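Local coordinates for translation initiation factor eIF2b-like protein (Chaetomium thermophilum, PDB 4ZEM), which is the beta subunit of eIF2B, a heterodecameric complex, and probably contributes to guanine nucleotide exchange on eIF2 in translation initiation, at residues 349-352 with 353-356. Numbering follows the deposited sequence.
Sequences TDYI and PPDL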
ATOM      1  N   THR A 349      15.121  -3.488   6.674  1.00 95.76           N
ATOM      2  CA  THR A 349      14.363  -4.224   5.683  1.00 76.44           C
ATOM      3  C   THR A 349      15.265  -5.145   4.876  1.00 67.93           C
ATOM      4  O   THR A 349      16.464  -4.907   4.735  1.00 79.48           O
ATOM      5  CB  THR A 349      13.634  -3.277   4.719  1.00 77.88           C
ATOM      6  OG1 THR A 349      14.600  -2.530   3.970  1.00 88.24           O
ATOM      7  CG2 THR A 349      12.741  -2.315   5.489  1.00 77.85           C
ATOM      8  N   ASP A 350      14.664  -6.192   4.335  1.00 61.14           N
ATOM      9  CA  ASP A 350      15.358  -7.103   3.451  1.00 59.12           C
ATOM     10  C   ASP A 350      14.611  -7.173   2.141  1.00 55.88           C
ATOM     11  O   ASP A 350      13.471  -6.728   2.030  1.00 53.37           O
ATOM     12  CB  ASP A 350      15.470  -8.503   4.057  1.00 70.23           C
ATOM     13  CG  ASP A 350      16.621  -8.633   5.021  1.00 91.43           C
ATOM     14  OD1 ASP A 350      17.334  -7.631   5.265  1.00107.27           O
ATOM     15  OD2 ASP A 350      16.814  -9.752   5.531  1.00 89.55           O
ATOM     16  N   TYR A 351      15.286  -7.701   1.136  1.00 56.55           N
ATOM     17  CA  TYR A 351      14.703  -7.850  -0.177  1.00 54.22           C
ATOM     18  C   TYR A 351      14.573  -9.335  -0.489  1.00 60.84           C
ATOM     19  O   TYR A 351      15.496 -10.112  -0.251  1.00 67.57           O
ATOM     20  CB  TYR A 351      15.551  -7.126  -1.221  1.00 57.13           C
ATOM     21  CG  TYR A 351      15.223  -7.480  -2.648  1.00 60.21           C
ATOM     22  CD1 TYR A 351      14.183  -6.845  -3.317  1.00 55.96           C
ATOM     23  CD2 TYR A 351      15.974  -8.422  -3.343  1.00 57.10           C
ATOM     24  CE1 TYR A 351      13.881  -7.156  -4.629  1.00 59.47           C
ATOM     25  CE2 TYR A 351      15.684  -8.738  -4.657  1.00 56.41           C
ATOM     26  CZ  TYR A 351      14.635  -8.100  -5.296  1.00 66.61           C
ATOM     27  OH  TYR A 351      14.332  -8.404  -6.603  1.00 56.72           O
ATOM     28  N   ILE A 352      13.414  -9.736  -0.990  1.00 56.88           N
ATOM     29  CA  ILE A 352      13.237 -11.115  -1.406  1.00 51.62           C
ATOM     30  C   ILE A 352      13.089 -11.139  -2.918  1.00 53.37           C
ATOM     31  O   ILE A 352      12.181 -10.510  -3.459  1.00 50.73           O
ATOM     32  CB  ILE A 352      12.006 -11.751  -0.741  1.00 47.15           C
ATOM     33  CG1 ILE A 352      12.197 -11.808   0.774  1.00 46.30           C
ATOM     34  CG2 ILE A 352      11.742 -13.137  -1.315  1.00 45.45           C
ATOM     35  CD1 ILE A 352      11.093 -12.528   1.495  1.00 51.38           C
ATOM     36  N   PRO A 353      13.982 -11.863  -3.609  1.00 64.29           N
ATOM     37  CA  PRO A 353      13.893 -11.982  -5.067  1.00 50.16           C
ATOM     38  C   PRO A 353      12.681 -12.837  -5.457  1.00 55.64           C
ATOM     39  O   PRO A 353      12.215 -13.632  -4.637  1.00 51.20           O
ATOM     40  CB  PRO A 353      15.222 -12.639  -5.450  1.00 53.48           C
ATOM     41  CG  PRO A 353      15.649 -13.369  -4.238  1.00 53.82           C
ATOM     42  CD  PRO A 353      15.134 -12.599  -3.058  1.00 64.85           C
ATOM     43  N   PRO A 354      12.158 -12.657  -6.681  1.00 56.12           N
ATOM     44  CA  PRO A 354      10.927 -13.346  -7.098  1.00 53.98           C
ATOM     45  C   PRO A 354      11.002 -14.882  -7.095  1.00 53.97           C
ATOM     46  O   PRO A 354       9.969 -15.535  -6.921  1.00 50.03           O
ATOM     47  CB  PRO A 354      10.709 -12.819  -8.524  1.00 46.33           C
ATOM     48  CG  PRO A 354      12.074 -12.368  -8.975  1.00 49.42           C
ATOM     49  CD  PRO A 354      12.690 -11.787  -7.746  1.00 49.47           C
ATOM     50  N   ASP A 355      12.191 -15.449  -7.278  1.00 48.50           N
ATOM     51  CA  ASP A 355      12.353 -16.902  -7.265  1.00 60.55           C
ATOM     52  C   ASP A 355      11.932 -17.530  -5.934  1.00 61.93           C
ATOM     53  O   ASP A 355      11.443 -18.657  -5.904  1.00 75.00           O
ATOM     54  CB  ASP A 355      13.796 -17.282  -7.599  1.00 60.20           C
ATOM     55  CG  ASP A 355      14.006 -17.490  -9.087  1.00 93.44           C
ATOM     56  OD1 ASP A 355      13.094 -17.139  -9.866  1.00 99.71           O
ATOM     57  OD2 ASP A 355      15.072 -18.010  -9.482  1.00109.11           O
ATOM     58  N   LEU A 356      12.154 -16.802  -4.842  1.00 52.86           N
ATOM     59  CA  LEU A 356      11.791 -17.248  -3.492  1.00 52.49           C
ATOM     60  C   LEU A 356      10.307 -17.086  -3.153  1.00 58.96           C
ATOM     61  O   LEU A 356       9.857 -17.568  -2.114  1.00 71.40           O
ATOM     62  CB  LEU A 356      12.625 -16.513  -2.442  1.00 50.89           C
ATOM     63  CG  LEU A 356      14.122 -16.836  -2.499  1.00 60.80           C
ATOM     64  CD1 LEU A 356      14.909 -16.110  -1.410  1.00 58.39           C
ATOM     65  CD2 LEU A 356      14.343 -18.344  -2.424  1.00 57.74           C
TER
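Ile352 and Leu356 meet on the inner side of the bend where strand 349-352 gives way to the short 3-10 turn 354-356. The branch methyl CG2 of Ile352 touches Leu356 CB at 3.7 Å and also lies beside the ring of Pro353, 3.9 Å from its CD. With CG2 anti to the backbone N, this methyl points forward along the chain, while CG1 stands beside that N (chi1 -63°) and carries the longer branch away from the turn. Both residues are buried against helix 287-296, sharing Cys288; Ile352 also touches Ala291, and Leu356 touches His295. Tyr351 leans the other way: a chi1 of 166° swings its ring away from the backbone N, and the phenol runs forward over the Pro353 backbone to cross Pro354 at an angle. Its CE2 approaches Pro353 N obliquely, at 3.7 Å. The same CE2 lies 4.0 Å from Pro353 CB, and the hydroxyl OH reaches 3.9 Å from Pro354 CD. Asn278 ND2 hydrogen-bonds to this hydroxyl, which fixes the end of the phenol where it reaches Pro354. The turn itself is held by Leu356 N donating to Pro353 O at 3.2 Å, and Asp355 makes a salt bridge with Arg369. Ile352 pairs through its backbone with Leu281, tying 349-352 into the small antiparallel sheet as an outer strand within the chain. Neither proline offers a backbone N-H; the side chains join strand to turn through apolar and carbon-edged contacts, and the polar grips come from the turn's own backbone and from neighbours outside it.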